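Local coordinates for protein endo-arabinase (Bacteroides thetaiotaomicron, PDB 5C0P) that probably hydrolyses O-glycosidic bonds in arabinan, as a glycoside hydrolase family 43 enzyme of the L-arabinan degradation pathway that binds magnesium, at residues N146-F151 with I163-A169; W81-Y86 with L135-L139. Numbering follows the deposited sequence.

Overall arrangement
Both contacts lie in the five-bladed beta-propeller expected of glycoside hydrolase family 43, and they meet where strand 134-141 (contact 2) pairs with 147-153 (contact 1). Contact 2 comes first along the chain: it sets strand 78-88, first of one four-stranded antiparallel sheet, against strand 134-141, which opens the next sheet. Contact 1 follows and pairs strand 147-153 with strand 162-168 within that second sheet. Their centres are about 12 Å apart; contact 2 lies about 4 Å from the centre of the chain and contact 1 about 13 Å. L150 O to S138 N, at 2.8 Å, is a probable hydrogen bond joining them. The blade thus runs outward from near the magnesium site to its middle strands.

Contact 1 of 2, residues N146-F151 with I163-A169; sequences NPWLLF and IYAQRLA
W148 lays its six-membered ring against the side chain of R167: R167 CG stands 3.6 Å from the ring centroid and 8° off the normal, a CH-pi contact made with W148 in the m rotamer (chi2 83°). Both polar ends turn to D142, which forms a salt bridge with R167 and accepts a hydrogen bond from W148 NE1. The backbones are extended and antiparallel, with strand directions 147° apart and axes approaching to 4.4 Å. Register pairs W148 with R167 and L150 with A165 as non-hydrogen-bonded pairs (CA-CA 4.4 and 4.5 Å), L149 with Q166 and F151 with Y164 as hydrogen-bonded ones (5.2 and 5.3 Å). Five bonds carry the ladder: L168 N to P147 O 2.9 Å, L149 N to Q166 O 2.8 Å, Q166 N to L149 O 2.9 Å, F151 N to Y164 O 3.0 Å and Y164 N to F151 O 2.8 Å. On the face bearing L149 and Q166, F151 (chi1 p) receives Y164 CB over its ring, 3.8 Å from the centroid, while L149 CB meets L168 CG at 3.8 Å. The face of L150 and A165 closes with L150 CD2 to A165 CB at 3.8 Å. Strand 134-141 flanks 147-153 and strand 178-184 flanks 162-168, so this is the central antiparallel pair of a beta-propeller blade.

Contact 2 of 2, residues W81-Y86 with L135-L139; sequences WAPDVY and LDGSL. With MG (magnesium ion), chain C.
The magnesium site of this family 43 beta-propeller lies beside the contact, where strands from successive blades run side by side near the fold's centre. Their directions differ by 6° and their axes come no closer than 7.4 Å, too far for a backbone ladder; the nearest CA pairs are A82 with D136 at 6.6 Å and D84 with S138 at 7.0 Å. D84 (chi1 m) binds the ion through OD1 at 2.1 Å; waters 3, 4, 5 and 6, each at 2.1 Å, and H261 complete six ligands. Water 5 also donates to D84 OD2 at 2.7 Å, and waters 3 and 4 donate to A82 O and P83 O. A82 and D136 have positive phi (49° and 62°), and A82 CB lies 3.7 Å from D136 OD1. D136, predicted to tune the catalytic glutamate, bonds through OD2 to A206 N and a bound Tris molecule. W81 CZ3 touches L135 CD2 at 4.1 Å. Y86 (chi1 m) sets its ring face on L139 CB, 3.6 Å from the centroid, while Y86 OH donates a weak hydrogen bond to D84 OD2 (2.6 Å) and accepts the only hydrogen bond between the segments, from L139 N (3.1 Å, 168°).

Contact 1 of 2, residues N146-F151 with I163-A169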
loop_
_atom_site.group_PDB
_atom_site.type_symbol
_atom_site.label_atom_id
_atom_site.label_comp_id
_atom_site.label_asym_id
_atom_site.label_seq_id
_atom_site.Cartn_x
_atom_site.Cartn_y
_atom_site.Cartn_z
ATOM N N ASN A 146 -11.421 3.153 -14.308
ATOM C CA ASN A 146 -11.077 1.740 -14.418
ATOM C C ASN A 146 -9.976 1.339 -13.447
ATOM O O ASN A 146 -9.033 2.093 -13.217
ATOM C CB ASN A 146 -10.684 1.400 -15.853
ATOM C CG ASN A 146 -11.850 1.537 -16.822
ATOM O OD1 ASN A 146 -12.962 1.088 -16.540
ATOM N ND2 ASN A 146 -11.605 2.173 -17.952
ATOM N N PRO A 147 -10.113 0.148 -12.844
ATOM C CA PRO A 147 -9.205 -0.279 -11.775
ATOM C C PRO A 147 -7.918 -0.949 -12.251
ATOM O O PRO A 147 -7.934 -1.785 -13.175
ATOM C CB PRO A 147 -10.049 -1.301 -11.002
ATOM C CG PRO A 147 -10.938 -1.921 -12.059
ATOM C CD PRO A 147 -11.275 -0.751 -12.980
ATOM N N TRP A 148 -6.823 -0.586 -11.588
ATOM C CA TRP A 148 -5.517 -1.177 -11.807
ATOM C C TRP A 148 -4.984 -1.748 -10.517
ATOM O O TRP A 148 -5.118 -1.126 -9.454
ATOM C CB TRP A 148 -4.523 -0.111 -12.258
ATOM C CG TRP A 148 -4.717 0.403 -13.657
ATOM C CD1 TRP A 148 -5.585 1.372 -14.066
ATOM C CD2 TRP A 148 -4.001 -0.024 -14.821
ATOM N NE1 TRP A 148 -5.452 1.580 -15.422
ATOM C CE2 TRP A 148 -4.487 0.733 -15.907
ATOM C CE3 TRP A 148 -2.992 -0.968 -15.046
ATOM C CZ2 TRP A 148 -3.992 0.573 -17.210
ATOM C CZ3 TRP A 148 -2.502 -1.129 -16.333
ATOM C CH2 TRP A 148 -3.001 -0.357 -17.400
ATOM N N LEU A 149 -4.355 -2.914 -10.634
ATOM C CA LEU A 149 -3.586 -3.524 -9.559
ATOM C C LEU A 149 -2.120 -3.132 -9.728
ATOM O O LEU A 149 -1.569 -3.256 -10.821
ATOM C CB LEU A 149 -3.715 -5.047 -9.645
ATOM C CG LEU A 149 -2.852 -5.842 -8.669
ATOM C CD1 LEU A 149 -3.415 -5.686 -7.255
ATOM C CD2 LEU A 149 -2.806 -7.302 -9.084
ATOM N N LEU A 150 -1.497 -2.651 -8.654
ATOM C CA LEU A 150 -0.049 -2.430 -8.632
ATOM C C LEU A 150 0.498 -3.401 -7.603
ATOM O O LEU A 150 -0.115 -3.601 -6.566
ATOM C CB LEU A 150 0.288 -1.007 -8.187
ATOM C CG LEU A 150 -0.445 0.137 -8.873
ATOM C CD1 LEU A 150 -0.053 1.467 -8.217
ATOM C CD2 LEU A 150 -0.152 0.139 -10.353
ATOM N N PHE A 151 1.634 -4.029 -7.879
ATOM C CA PHE A 151 2.193 -4.939 -6.889
ATOM C C PHE A 151 3.695 -5.078 -7.018
ATOM O O PHE A 151 4.289 -4.689 -8.031
ATOM C CB PHE A 151 1.504 -6.318 -6.915
ATOM C CG PHE A 151 1.729 -7.108 -8.178
ATOM C CD1 PHE A 151 2.811 -7.973 -8.295
ATOM C CD2 PHE A 151 0.838 -7.004 -9.242
ATOM C CE1 PHE A 151 2.999 -8.713 -9.455
ATOM C CE2 PHE A 151 1.019 -7.742 -10.406
ATOM C CZ PHE A 151 2.099 -8.597 -10.514
ATOM N N ILE A 163 8.391 -3.842 -9.642
ATOM C CA ILE A 163 7.034 -3.343 -9.458
ATOM C C ILE A 163 6.263 -3.510 -10.770
ATOM O O ILE A 163 6.782 -3.193 -11.852
ATOM C CB ILE A 163 7.031 -1.871 -8.975
ATOM C CG1 ILE A 163 7.487 -1.828 -7.517
ATOM C CG2 ILE A 163 5.639 -1.256 -9.114
ATOM C CD1 ILE A 163 7.659 -0.428 -6.936
ATOM N N TYR A 164 5.039 -4.035 -10.656
ATOM C CA TYR A 164 4.180 -4.357 -11.806
ATOM C C TYR A 164 2.852 -3.625 -11.755
ATOM O O TYR A 164 2.360 -3.309 -10.675
ATOM C CB TYR A 164 3.856 -5.852 -11.855
ATOM C CG TYR A 164 5.020 -6.703 -12.268
ATOM C CD1 TYR A 164 5.960 -7.115 -11.338
ATOM C CD2 TYR A 164 5.177 -7.102 -13.590
ATOM C CE1 TYR A 164 7.044 -7.882 -11.723
ATOM C CE2 TYR A 164 6.260 -7.867 -13.983
ATOM C CZ TYR A 164 7.185 -8.261 -13.042
ATOM O OH TYR A 164 8.263 -9.031 -13.428
ATOM N N ALA A 165 2.269 -3.390 -12.927
ATOM C CA ALA A 165 0.878 -2.956 -13.025
ATOM C C ALA A 165 0.079 -3.944 -13.871
ATOM O O ALA A 165 0.619 -4.587 -14.778
ATOM C CB ALA A 165 0.784 -1.566 -13.624
ATOM N N GLN A 166 -1.220 -4.043 -13.594
ATOM C CA GLN A 166 -2.078 -4.939 -14.352
ATOM C C GLN A 166 -3.517 -4.462 -14.215
ATOM O O GLN A 166 -3.935 -4.132 -13.109
ATOM C CB GLN A 166 -1.952 -6.357 -13.785
ATOM C CG GLN A 166 -2.534 -7.447 -14.668
ATOM C CD GLN A 166 -2.232 -8.826 -14.141
ATOM O OE1 GLN A 166 -1.764 -8.990 -13.009
ATOM N NE2 GLN A 166 -2.510 -9.836 -14.954
ATOM N N ARG A 167 -4.282 -4.435 -15.305
ATOM C CA ARG A 167 -5.697 -4.063 -15.171
ATOM C C ARG A 167 -6.464 -5.109 -14.373
ATOM O O ARG A 167 -6.187 -6.315 -14.466
ATOM C CB ARG A 167 -6.375 -3.858 -16.529
ATOM C CG ARG A 167 -5.998 -2.552 -17.236
ATOM C CD ARG A 167 -6.971 -2.280 -18.389
ATOM N NE ARG A 167 -6.678 -1.031 -19.101
ATOM C CZ ARG A 167 -7.012 0.177 -18.650
ATOM N NH1 ARG A 167 -7.645 0.291 -17.483
ATOM N NH2 ARG A 167 -6.705 1.266 -19.353
ATOM N N LEU A 168 -7.424 -4.640 -13.584
ATOM C CA LEU A 168 -8.363 -5.518 -12.905
ATOM C C LEU A 168 -9.704 -5.495 -13.631
ATOM O O LEU A 168 -10.083 -4.484 -14.236
ATOM C CB LEU A 168 -8.573 -5.054 -11.465
ATOM C CG LEU A 168 -7.413 -5.284 -10.505
ATOM C CD1 LEU A 168 -7.572 -4.444 -9.242
ATOM C CD2 LEU A 168 -7.349 -6.751 -10.147
ATOM N N ALA A 169 -10.429 -6.609 -13.563
ATOM C CA ALA A 169 -11.810 -6.647 -14.040
ATOM C C ALA A 169 -12.625 -5.652 -13.227
ATOM O O ALA A 169 -12.254 -5.317 -12.101
ATOM C CB ALA A 169 -12.388 -8.036 -13.876
HETATM O O HOH W 1 -8.536 3.356 -18.910
HETATM O O HOH W 2 -9.023 -1.586 -15.715
#

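Contact 2 of 2, residues W81-Y86 with L135-L139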
loop_
_atom_site.group_PDB
_atom_site.type_symbol
_atom_site.label_atom_id
_atom_site.label_comp_id
_atom_site.label_asym_id
_atom_site.label_seq_id
_atom_site.Cartn_x
_atom_site.Cartn_y
_atom_site.Cartn_z
ATOM N N TRP A 81 0.049 -9.065 5.952
ATOM C CA TRP A 81 0.870 -7.859 5.847
ATOM C C TRP A 81 0.181 -6.710 5.143
ATOM O O TRP A 81 -0.504 -6.899 4.128
ATOM C CB TRP A 81 2.166 -8.147 5.092
ATOM C CG TRP A 81 3.125 -9.050 5.795
ATOM C CD1 TRP A 81 3.063 -9.485 7.089
ATOM C CD2 TRP A 81 4.303 -9.627 5.229
ATOM N NE1 TRP A 81 4.139 -10.295 7.361
ATOM C CE2 TRP A 81 4.908 -10.406 6.233
ATOM C CE3 TRP A 81 4.899 -9.564 3.965
ATOM C CZ2 TRP A 81 6.095 -11.113 6.015
ATOM C CZ3 TRP A 81 6.065 -10.275 3.745
ATOM C CH2 TRP A 81 6.653 -11.038 4.765
ATOM N N ALA A 82 0.388 -5.517 5.698
ATOM C CA ALA A 82 0.127 -4.252 5.018
ATOM C C ALA A 82 -1.240 -4.125 4.352
ATOM O O ALA A 82 -1.344 -3.997 3.136
ATOM C CB ALA A 82 1.252 -3.972 4.010
ATOM N N PRO A 83 -2.304 -4.128 5.153
ATOM C CA PRO A 83 -3.630 -3.932 4.561
ATOM C C PRO A 83 -3.829 -2.521 3.982
ATOM O O PRO A 83 -3.339 -1.526 4.540
ATOM C CB PRO A 83 -4.568 -4.161 5.753
ATOM C CG PRO A 83 -3.715 -3.856 6.974
ATOM C CD PRO A 83 -2.345 -4.318 6.617
ATOM N N ASP A 84 -4.545 -2.462 2.857
ATOM C CA ASP A 84 -5.097 -1.229 2.299
ATOM C C ASP A 84 -6.601 -1.454 2.232
ATOM O O ASP A 84 -7.044 -2.592 2.020
ATOM C CB ASP A 84 -4.657 -1.028 0.846
ATOM C CG ASP A 84 -3.193 -0.644 0.677
ATOM O OD1 ASP A 84 -2.408 -0.610 1.651
ATOM O OD2 ASP A 84 -2.843 -0.371 -0.494
ATOM N N VAL A 85 -7.401 -0.397 2.364
ATOM C CA VAL A 85 -8.844 -0.543 2.170
ATOM C C VAL A 85 -9.371 0.552 1.258
ATOM O O VAL A 85 -9.108 1.739 1.484
ATOM C CB VAL A 85 -9.631 -0.541 3.518
ATOM C CG1 VAL A 85 -11.134 -0.635 3.265
ATOM C CG2 VAL A 85 -9.185 -1.706 4.383
ATOM N N TYR A 86 -10.120 0.144 0.238
ATOM C CA TYR A 86 -10.633 1.062 -0.763
ATOM C C TYR A 86 -12.144 1.032 -0.820
ATOM O O TYR A 86 -12.753 -0.038 -0.764
ATOM C CB TYR A 86 -10.102 0.679 -2.144
ATOM C CG TYR A 86 -8.601 0.647 -2.204
ATOM C CD1 TYR A 86 -7.877 1.799 -2.490
ATOM C CD2 TYR A 86 -7.900 -0.528 -1.956
ATOM C CE1 TYR A 86 -6.488 1.783 -2.554
ATOM C CE2 TYR A 86 -6.516 -0.552 -2.011
ATOM C CZ TYR A 86 -5.821 0.608 -2.304
ATOM O OH TYR A 86 -4.437 0.591 -2.361
ATOM N N LEU A 135 3.779 -9.054 -3.173
ATOM C CA LEU A 135 3.267 -8.363 -2.000
ATOM C C LEU A 135 2.856 -6.939 -2.305
ATOM O O LEU A 135 3.148 -6.406 -3.383
ATOM C CB LEU A 135 4.282 -8.393 -0.848
ATOM C CG LEU A 135 5.735 -7.959 -1.042
ATOM C CD1 LEU A 135 5.902 -6.448 -1.083
ATOM C CD2 LEU A 135 6.595 -8.540 0.073
ATOM N N ASP A 136 2.156 -6.343 -1.342
ATOM C CA ASP A 136 1.792 -4.931 -1.368
ATOM C C ASP A 136 0.900 -4.565 -2.547
ATOM O O ASP A 136 1.013 -3.475 -3.092
ATOM C CB ASP A 136 3.048 -4.027 -1.319
ATOM C CG ASP A 136 3.754 -4.059 0.028
ATOM O OD1 ASP A 136 3.256 -4.721 0.971
ATOM O OD2 ASP A 136 4.818 -3.416 0.152
ATOM N N GLY A 137 0.016 -5.478 -2.951
ATOM C CA GLY A 137 -0.944 -5.168 -3.997
ATOM C C GLY A 137 -1.839 -4.003 -3.616
ATOM O O GLY A 137 -2.487 -4.011 -2.553
ATOM N N SER A 138 -1.881 -2.995 -4.485
ATOM C CA SER A 138 -2.690 -1.807 -4.242
ATOM C C SER A 138 -3.613 -1.521 -5.419
ATOM O O SER A 138 -3.491 -2.133 -6.487
ATOM C CB SER A 138 -1.795 -0.599 -3.966
ATOM O OG SER A 138 -1.056 -0.236 -5.119
ATOM N N LEU A 139 -4.537 -0.585 -5.220
ATOM C CA LEU A 139 -5.542 -0.260 -6.227
ATOM C C LEU A 139 -5.360 1.181 -6.677
ATOM O O LEU A 139 -5.248 2.097 -5.857
ATOM C CB LEU A 139 -6.943 -0.446 -5.639
ATOM C CG LEU A 139 -8.142 -0.146 -6.541
ATOM C CD1 LEU A 139 -8.236 -1.149 -7.666
ATOM C CD2 LEU A 139 -9.423 -0.148 -5.724
HETATM MG MG MG C . -0.308 -0.342 1.819
HETATM O O HOH W 3 -0.124 -2.402 1.349
HETATM O O HOH W 4 -0.736 -0.633 3.860
HETATM O O HOH W 5 -0.220 -0.034 -0.256
HETATM O O HOH W 6 -0.347 1.775 1.902
#